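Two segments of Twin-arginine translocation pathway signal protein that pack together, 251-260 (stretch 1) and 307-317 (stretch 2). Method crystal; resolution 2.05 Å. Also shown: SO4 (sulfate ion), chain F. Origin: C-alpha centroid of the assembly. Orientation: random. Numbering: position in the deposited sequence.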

ATOM      1  N   TRP A 251      -0.578  -6.618   2.954  1.00 21.05           N
ATOM      2  CA  TRP A 251      -1.306  -6.345   1.715  1.00 20.03           C
ATOM      3  C   TRP A 251      -0.752  -7.260   0.635  1.00 21.06           C
ATOM      4  O   TRP A 251      -1.339  -7.412  -0.430  1.00 20.99           O
ATOM      5  CB  TRP A 251      -1.082  -4.905   1.244  1.00 19.97           C
ATOM      6  CG  TRP A 251      -1.217  -3.809   2.275  1.00 19.17           C
ATOM      7  CD1 TRP A 251      -0.306  -2.820   2.527  1.00 18.88           C
ATOM      8  CD2 TRP A 251      -2.359  -3.516   3.097  1.00 17.32           C
ATOM      9  NE1 TRP A 251      -0.810  -1.929   3.440  1.00 18.85           N
ATOM     10  CE2 TRP A 251      -2.069  -2.328   3.807  1.00 17.76           C
ATOM     11  CE3 TRP A 251      -3.600  -4.132   3.297  1.00 17.14           C
ATOM     12  CZ2 TRP A 251      -2.975  -1.748   4.706  1.00 17.09           C
ATOM     13  CZ3 TRP A 251      -4.503  -3.551   4.194  1.00 15.09           C
ATOM     14  CH2 TRP A 251      -4.183  -2.371   4.883  1.00 16.49           C
ATOM     15  N   ASP A 252       0.402  -7.847   0.918  1.00 20.59           N
ATOM     16  CA  ASP A 252       1.065  -8.728  -0.024  1.00 21.11           C
ATOM     17  C   ASP A 252       1.431  -7.933  -1.280  1.00 21.26           C
ATOM     18  O   ASP A 252       0.853  -8.118  -2.351  1.00 19.87           O
ATOM     19  CB  ASP A 252       0.159  -9.896  -0.392  1.00 22.58           C
ATOM     20  CG  ASP A 252       0.936 -11.088  -0.877  1.00 23.86           C
ATOM     21  OD1 ASP A 252       2.108 -10.904  -1.283  1.00 23.79           O
ATOM     22  OD2 ASP A 252       0.374 -12.202  -0.863  1.00 20.92           O
ATOM     23  N   PRO A 253       2.387  -7.004  -1.143  1.00 21.14           N
ATOM     24  CA  PRO A 253       2.837  -6.175  -2.261  1.00 21.22           C
ATOM     25  C   PRO A 253       3.343  -7.034  -3.413  1.00 21.31           C
ATOM     26  O   PRO A 253       3.096  -6.728  -4.577  1.00 23.46           O
ATOM     27  CB  PRO A 253       3.918  -5.293  -1.632  1.00 20.68           C
ATOM     28  CG  PRO A 253       4.351  -6.064  -0.411  1.00 21.26           C
ATOM     29  CD  PRO A 253       3.062  -6.616   0.105  1.00 20.67           C
ATOM     30  N   PHE A 254       4.041  -8.115  -3.093  1.00 18.69           N
ATOM     31  CA  PHE A 254       4.529  -9.014  -4.131  1.00 18.14           C
ATOM     32  C   PHE A 254       3.350  -9.401  -5.028  1.00 15.37           C
ATOM     33  O   PHE A 254       3.377  -9.189  -6.229  1.00 18.12           O
ATOM     34  CB  PHE A 254       5.114 -10.271  -3.499  1.00 18.35           C
ATOM     35  CG  PHE A 254       5.627 -11.266  -4.494  1.00 19.64           C
ATOM     36  CD1 PHE A 254       6.953 -11.228  -4.914  1.00 19.88           C
ATOM     37  CD2 PHE A 254       4.786 -12.247  -5.011  1.00 19.38           C
ATOM     38  CE1 PHE A 254       7.441 -12.158  -5.839  1.00 19.97           C
ATOM     39  CE2 PHE A 254       5.260 -13.182  -5.939  1.00 21.01           C
ATOM     40  CZ  PHE A 254       6.595 -13.136  -6.353  1.00 19.73           C
ATOM     41  N   TRP A 255       2.315  -9.975  -4.427  1.00 17.95           N
ATOM     42  CA  TRP A 255       1.122 -10.380  -5.162  1.00 16.44           C
ATOM     43  C   TRP A 255       0.487  -9.194  -5.901  1.00 18.57           C
ATOM     44  O   TRP A 255       0.100  -9.311  -7.066  1.00 18.86           O
ATOM     45  CB  TRP A 255       0.095 -10.980  -4.200  1.00 17.91           C
ATOM     46  CG  TRP A 255      -1.188 -11.327  -4.873  1.00 16.01           C
ATOM     47  CD1 TRP A 255      -1.429 -12.407  -5.666  1.00 18.13           C
ATOM     48  CD2 TRP A 255      -2.400 -10.570  -4.847  1.00 17.03           C
ATOM     49  NE1 TRP A 255      -2.719 -12.372  -6.141  1.00 15.55           N
ATOM     50  CE2 TRP A 255      -3.338 -11.249  -5.651  1.00 15.60           C
ATOM     51  CE3 TRP A 255      -2.788  -9.376  -4.224  1.00 15.25           C
ATOM     52  CZ2 TRP A 255      -4.638 -10.778  -5.848  1.00 15.85           C
ATOM     53  CZ3 TRP A 255      -4.087  -8.905  -4.423  1.00 14.99           C
ATOM     54  CH2 TRP A 255      -4.991  -9.605  -5.225  1.00 15.69           C
ATOM     55  N   LEU A 256       0.366  -8.061  -5.218  1.00 16.89           N
ATOM     56  CA  LEU A 256      -0.215  -6.879  -5.831  1.00 18.37           C
ATOM     57  C   LEU A 256       0.528  -6.499  -7.101  1.00 17.93           C
ATOM     58  O   LEU A 256      -0.088  -6.189  -8.115  1.00 15.75           O
ATOM     59  CB  LEU A 256      -0.180  -5.694  -4.863  1.00 20.17           C
ATOM     60  CG  LEU A 256      -1.330  -5.586  -3.873  1.00 22.91           C
ATOM     61  CD1 LEU A 256      -1.002  -4.558  -2.801  1.00 22.43           C
ATOM     62  CD2 LEU A 256      -2.585  -5.204  -4.632  1.00 23.07           C
ATOM     63  N   GLY A 257       1.856  -6.528  -7.030  1.00 18.53           N
ATOM     64  CA  GLY A 257       2.686  -6.180  -8.172  1.00 17.86           C
ATOM     65  C   GLY A 257       2.492  -7.039  -9.407  1.00 20.95           C
ATOM     66  O   GLY A 257       2.516  -6.535 -10.536  1.00 19.52           O
ATOM     67  N   GLY A 258       2.307  -8.340  -9.197  1.00 20.48           N
ATOM     68  CA  GLY A 258       2.124  -9.244 -10.313  1.00 20.77           C
ATOM     69  C   GLY A 258       0.697  -9.355 -10.804  1.00 21.03           C
ATOM     70  O   GLY A 258       0.462  -9.344 -12.011  1.00 21.64           O
ATOM     71  N   ILE A 259      -0.253  -9.462  -9.881  1.00 20.21           N
ATOM     72  CA  ILE A 259      -1.653  -9.591 -10.255  1.00 20.10           C
ATOM     73  C   ILE A 259      -2.152  -8.384 -11.063  1.00 20.43           C
ATOM     74  O   ILE A 259      -2.884  -8.552 -12.031  1.00 21.38           O
ATOM     75  CB  ILE A 259      -2.545  -9.781  -9.005  1.00 19.16           C
ATOM     76  CG1 ILE A 259      -3.787 -10.603  -9.375  1.00 16.29           C
ATOM     77  CG2 ILE A 259      -2.973  -8.416  -8.450  1.00 19.73           C
ATOM     78  CD1 ILE A 259      -3.481 -11.990  -9.898  1.00 16.78           C
ATOM     79  N   GLY A 260      -1.745  -7.177 -10.670  1.00 19.40           N
ATOM     80  CA  GLY A 260      -2.160  -5.985 -11.393  1.00 18.20           C
ATOM     81  C   GLY A 260      -1.874  -6.125 -12.879  1.00 17.79           C
ATOM     82  O   GLY A 260      -2.742  -5.859 -13.716  1.00 18.33           O
ATOM     83  N   LYS A 307       3.550 -18.350  -3.444  1.00 41.44           N
ATOM     84  CA  LYS A 307       2.868 -19.116  -4.472  1.00 41.86           C
ATOM     85  C   LYS A 307       2.195 -18.121  -5.417  1.00 41.88           C
ATOM     86  O   LYS A 307       1.027 -17.747  -5.226  1.00 42.88           O
ATOM     87  CB  LYS A 307       1.828 -20.048  -3.842  1.00 43.04           C
ATOM     88  CG  LYS A 307       2.433 -21.254  -3.134  1.00 43.29           C
ATOM     89  CD  LYS A 307       1.344 -22.156  -2.535  1.00 44.49           C
ATOM     90  CE  LYS A 307       1.940 -23.463  -1.986  1.00 44.81           C
ATOM     91  NZ  LYS A 307       2.484 -24.371  -3.071  1.00 44.28           N
ATOM     92  N   ALA A 308       2.952 -17.701  -6.428  1.00 41.05           N
ATOM     93  CA  ALA A 308       2.497 -16.748  -7.443  1.00 41.05           C
ATOM     94  C   ALA A 308       1.248 -17.211  -8.214  1.00 40.40           C
ATOM     95  O   ALA A 308       1.365 -17.768  -9.303  1.00 39.79           O
ATOM     96  CB  ALA A 308       3.645 -16.489  -8.417  1.00 40.50           C
ATOM     97  N   GLU A 309       0.064 -16.949  -7.655  1.00 39.83           N
ATOM     98  CA  GLU A 309      -1.215 -17.352  -8.252  1.00 38.73           C
ATOM     99  C   GLU A 309      -1.733 -16.440  -9.368  1.00 36.21           C
ATOM    100  O   GLU A 309      -2.940 -16.234  -9.502  1.00 35.61           O
ATOM    101  CB  GLU A 309      -2.284 -17.429  -7.159  1.00 42.11           C
ATOM    102  CG  GLU A 309      -1.984 -18.453  -6.083  1.00 45.96           C
ATOM    103  CD  GLU A 309      -2.052 -19.854  -6.632  1.00 47.17           C
ATOM    104  OE1 GLU A 309      -3.177 -20.296  -6.966  1.00 48.31           O
ATOM    105  OE2 GLU A 309      -0.984 -20.503  -6.736  1.00 48.90           O
ATOM    106  N   TRP A 310      -0.814 -15.930 -10.178  1.00 33.99           N
ATOM    107  CA  TRP A 310      -1.112 -15.017 -11.281  1.00 29.80           C
ATOM    108  C   TRP A 310      -2.367 -15.343 -12.108  1.00 29.70           C
ATOM    109  O   TRP A 310      -3.109 -14.445 -12.502  1.00 28.16           O
ATOM    110  CB  TRP A 310       0.108 -14.953 -12.197  1.00 26.08           C
ATOM    111  CG  TRP A 310       1.423 -14.688 -11.461  1.00 23.36           C
ATOM    112  CD1 TRP A 310       2.637 -15.268 -11.718  1.00 22.32           C
ATOM    113  CD2 TRP A 310       1.656 -13.739 -10.402  1.00 21.88           C
ATOM    114  NE1 TRP A 310       3.600 -14.741 -10.893  1.00 21.69           N
ATOM    115  CE2 TRP A 310       3.028 -13.805 -10.077  1.00 20.07           C
ATOM    116  CE3 TRP A 310       0.838 -12.849  -9.696  1.00 20.14           C
ATOM    117  CZ2 TRP A 310       3.595 -13.004  -9.085  1.00 19.48           C
ATOM    118  CZ3 TRP A 310       1.405 -12.059  -8.709  1.00 18.02           C
ATOM    119  CH2 TRP A 310       2.766 -12.142  -8.413  1.00 20.36           C
ATOM    120  N   ASN A 311      -2.590 -16.624 -12.378  1.00 29.54           N
ATOM    121  CA  ASN A 311      -3.728 -17.082 -13.166  1.00 29.46           C
ATOM    122  C   ASN A 311      -5.097 -16.849 -12.515  1.00 28.33           C
ATOM    123  O   ASN A 311      -6.089 -16.605 -13.200  1.00 28.46           O
ATOM    124  CB  ASN A 311      -3.575 -18.584 -13.456  1.00 31.88           C
ATOM    125  CG  ASN A 311      -3.351 -19.410 -12.178  1.00 35.47           C
ATOM    126  OD1 ASN A 311      -2.221 -19.506 -11.655  1.00 34.26           O
ATOM    127  ND2 ASN A 311      -4.436 -19.991 -11.655  1.00 35.60           N
ATOM    128  N   ASN A 312      -5.146 -16.938 -11.194  1.00 27.26           N
ATOM    129  CA  ASN A 312      -6.387 -16.784 -10.440  1.00 26.32           C
ATOM    130  C   ASN A 312      -6.666 -15.321 -10.065  1.00 25.72           C
ATOM    131  O   ASN A 312      -6.571 -14.941  -8.899  1.00 22.96           O
ATOM    132  CB  ASN A 312      -6.286 -17.620  -9.172  1.00 29.42           C
ATOM    133  CG  ASN A 312      -7.629 -18.026  -8.645  1.00 32.12           C
ATOM    134  OD1 ASN A 312      -8.535 -17.200  -8.525  1.00 34.12           O
ATOM    135  ND2 ASN A 312      -7.773 -19.308  -8.322  1.00 34.93           N
ATOM    136  N   LEU A 313      -7.056 -14.524 -11.055  1.00 25.08           N
ATOM    137  CA  LEU A 313      -7.315 -13.094 -10.891  1.00 24.50           C
ATOM    138  C   LEU A 313      -8.170 -12.547  -9.740  1.00 25.04           C
ATOM    139  O   LEU A 313      -7.798 -11.546  -9.131  1.00 26.72           O
ATOM    140  CB  LEU A 313      -7.865 -12.526 -12.206  1.00 24.19           C
ATOM    141  CG  LEU A 313      -7.018 -12.798 -13.458  1.00 24.05           C
ATOM    142  CD1 LEU A 313      -7.599 -12.065 -14.663  1.00 22.15           C
ATOM    143  CD2 LEU A 313      -5.599 -12.348 -13.203  1.00 24.41           C
ATOM    144  N   TYR A 314      -9.308 -13.165  -9.441  1.00 25.11           N
ATOM    145  CA  TYR A 314     -10.180 -12.637  -8.388  1.00 25.61           C
ATOM    146  C   TYR A 314     -10.221 -13.480  -7.125  1.00 25.84           C
ATOM    147  O   TYR A 314     -11.223 -13.490  -6.405  1.00 25.63           O
ATOM    148  CB  TYR A 314     -11.608 -12.472  -8.931  1.00 25.69           C
ATOM    149  CG  TYR A 314     -11.634 -11.936 -10.334  1.00 27.08           C
ATOM    150  CD1 TYR A 314     -11.216 -10.635 -10.608  1.00 25.74           C
ATOM    151  CD2 TYR A 314     -11.979 -12.759 -11.404  1.00 27.53           C
ATOM    152  CE1 TYR A 314     -11.125 -10.166 -11.911  1.00 27.88           C
ATOM    153  CE2 TYR A 314     -11.891 -12.299 -12.722  1.00 29.62           C
ATOM    154  CZ  TYR A 314     -11.458 -11.001 -12.964  1.00 29.38           C
ATOM    155  OH  TYR A 314     -11.312 -10.546 -14.254  1.00 30.04           O
ATOM    156  N   ALA A 315      -9.125 -14.172  -6.846  1.00 24.69           N
ATOM    157  CA  ALA A 315      -9.046 -15.029  -5.675  1.00 24.95           C
ATOM    158  C   ALA A 315      -9.087 -14.271  -4.346  1.00 24.69           C
ATOM    159  O   ALA A 315      -9.472 -14.836  -3.319  1.00 26.09           O
ATOM    160  CB  ALA A 315      -7.776 -15.871  -5.753  1.00 24.09           C
ATOM    161  N   ARG A 316      -8.710 -12.995  -4.365  1.00 24.91           N
ATOM    162  CA  ARG A 316      -8.672 -12.193  -3.137  1.00 23.96           C
ATOM    163  C   ARG A 316      -9.624 -11.004  -3.083  1.00 24.14           C
ATOM    164  O   ARG A 316      -9.364 -10.027  -2.375  1.00 23.27           O
ATOM    165  CB  ARG A 316      -7.252 -11.680  -2.909  1.00 21.07           C
ATOM    166  CG  ARG A 316      -6.207 -12.763  -2.976  1.00 24.50           C
ATOM    167  CD  ARG A 316      -4.852 -12.295  -2.497  1.00 22.36           C
ATOM    168  NE  ARG A 316      -3.831 -13.302  -2.757  1.00 24.67           N
ATOM    169  CZ  ARG A 316      -2.609 -13.272  -2.230  1.00 26.08           C
ATOM    170  NH1 ARG A 316      -2.267 -12.282  -1.411  1.00 25.94           N
ATOM    171  NH2 ARG A 316      -1.732 -14.232  -2.508  1.00 26.22           N
ATOM    172  N   VAL A 317     -10.717 -11.078  -3.828  1.00 23.33           N
ATOM    173  CA  VAL A 317     -11.679  -9.996  -3.835  1.00 22.44           C
ATOM    174  C   VAL A 317     -12.554 -10.116  -2.596  1.00 24.32           C
ATOM    175  O   VAL A 317     -13.306 -11.080  -2.458  1.00 24.48           O
ATOM    176  CB  VAL A 317     -12.562 -10.063  -5.099  1.00 22.07           C
ATOM    177  CG1 VAL A 317     -13.499  -8.871  -5.143  1.00 22.53           C
ATOM    178  CG2 VAL A 317     -11.690 -10.099  -6.332  1.00 20.10           C
TER
HETATM  179  S   SO4 F 372       1.577 -15.371  -1.377  1.00 57.76           S
HETATM  180  O1  SO4 F 372       1.846 -14.635  -2.647  1.00 56.65           O
HETATM  181  O2  SO4 F 372       1.537 -16.829  -1.647  1.00 57.40           O
HETATM  182  O3  SO4 F 372       0.285 -14.917  -0.793  1.00 56.66           O
HETATM  183  O4  SO4 F 372       2.664 -15.077  -0.398  1.00 58.59           O
HETATM  184  O   HOH W   1      -3.839  -9.739   0.065  1.00 29.19           O
HETATM  185  O   HOH W   2      -3.821 -14.780  -7.438  1.00 28.46           O

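Where a helix packs against an irregular segment, the amides of its first turn and some carbonyls of the segment lack partners from regular secondary structure, and side chains or water can supply them. This contact in a twin-arginine translocation pathway signal protein illustrates how side chains and solvent do the work. Residues 253-260 are helical, whereas 307-317 follow a chain of type I turns, from Glu 309 to Asn 312, Asn 312 to Ala 315 and Tyr 314 to Val 317. The backbones come nearest at Ile 259 and Trp 310, whose CA atoms lie 5.5 Å apart, and no backbone-to-backbone hydrogen bond joins the two stretches.

Asp 252 divides its carboxylate between two tasks. OD1 caps the helix, accepting from Trp 255 N at 3.3 Å, a backbone amide in the first turn, which has no helical carbonyl to pair with. OD2 forms a salt bridge with Arg 316 NH1 at 2.7 Å, supplemented by a weak hydrogen bond from Arg 316 NH2 to the same OD2 at 3.4 Å. Arg 316 NH2 also donates to O3 of a sulfate ion at 2.7 Å, and the sulfate's O2 accepts from Lys 307 N at 3.1 Å. The ion, probably from the crystallisation liquor, thus gathers donors from two parts of the irregular segment.

Asp 252 OD2 and the sulfate O3 both lie at the edge of the guanidinium, near its plane, which leaves its faces free. One face lies flat on the Trp 255 indole, with planes at 2° and centres 3.6 Å apart. The charge sits over the five-membered ring, giving a cation-pi interaction, while Arg 316 CD makes a CH-pi contact with the six-membered ring. Trp 255 NE1 keeps its own hydrogen bond, donating to water 2 at 2.9 Å. That water donates in turn to Glu 309 O at 2.7 Å and Asn 312 O at 3.1 Å, so one solvent molecule links the indole to two turn carbonyls.

Trp 310 supplies the apolar counterpart. Its CZ3 reaches Gly 258 CA at 3.3 Å, an approach that depends on glycine: an ideal CB there would fall 2.1 Å from Trp 310 CH2. Nearby, the Phe 254 ring and the six-membered ring of Trp 310 are near parallel but slid apart, so they barely overlap, although Phe 254 CE2 still comes within 3.6 Å of Trp 310 CZ2. Ile 259 extends the apolar contact, its CD1 meeting Leu 313 CD2 at 3.9 Å. Trp 310 CZ3 also approaches Ile 259 N and Trp 255 O, but these two are already paired with each other, Ile 259 N donating to Trp 255 O at 2.8 Å within the helix.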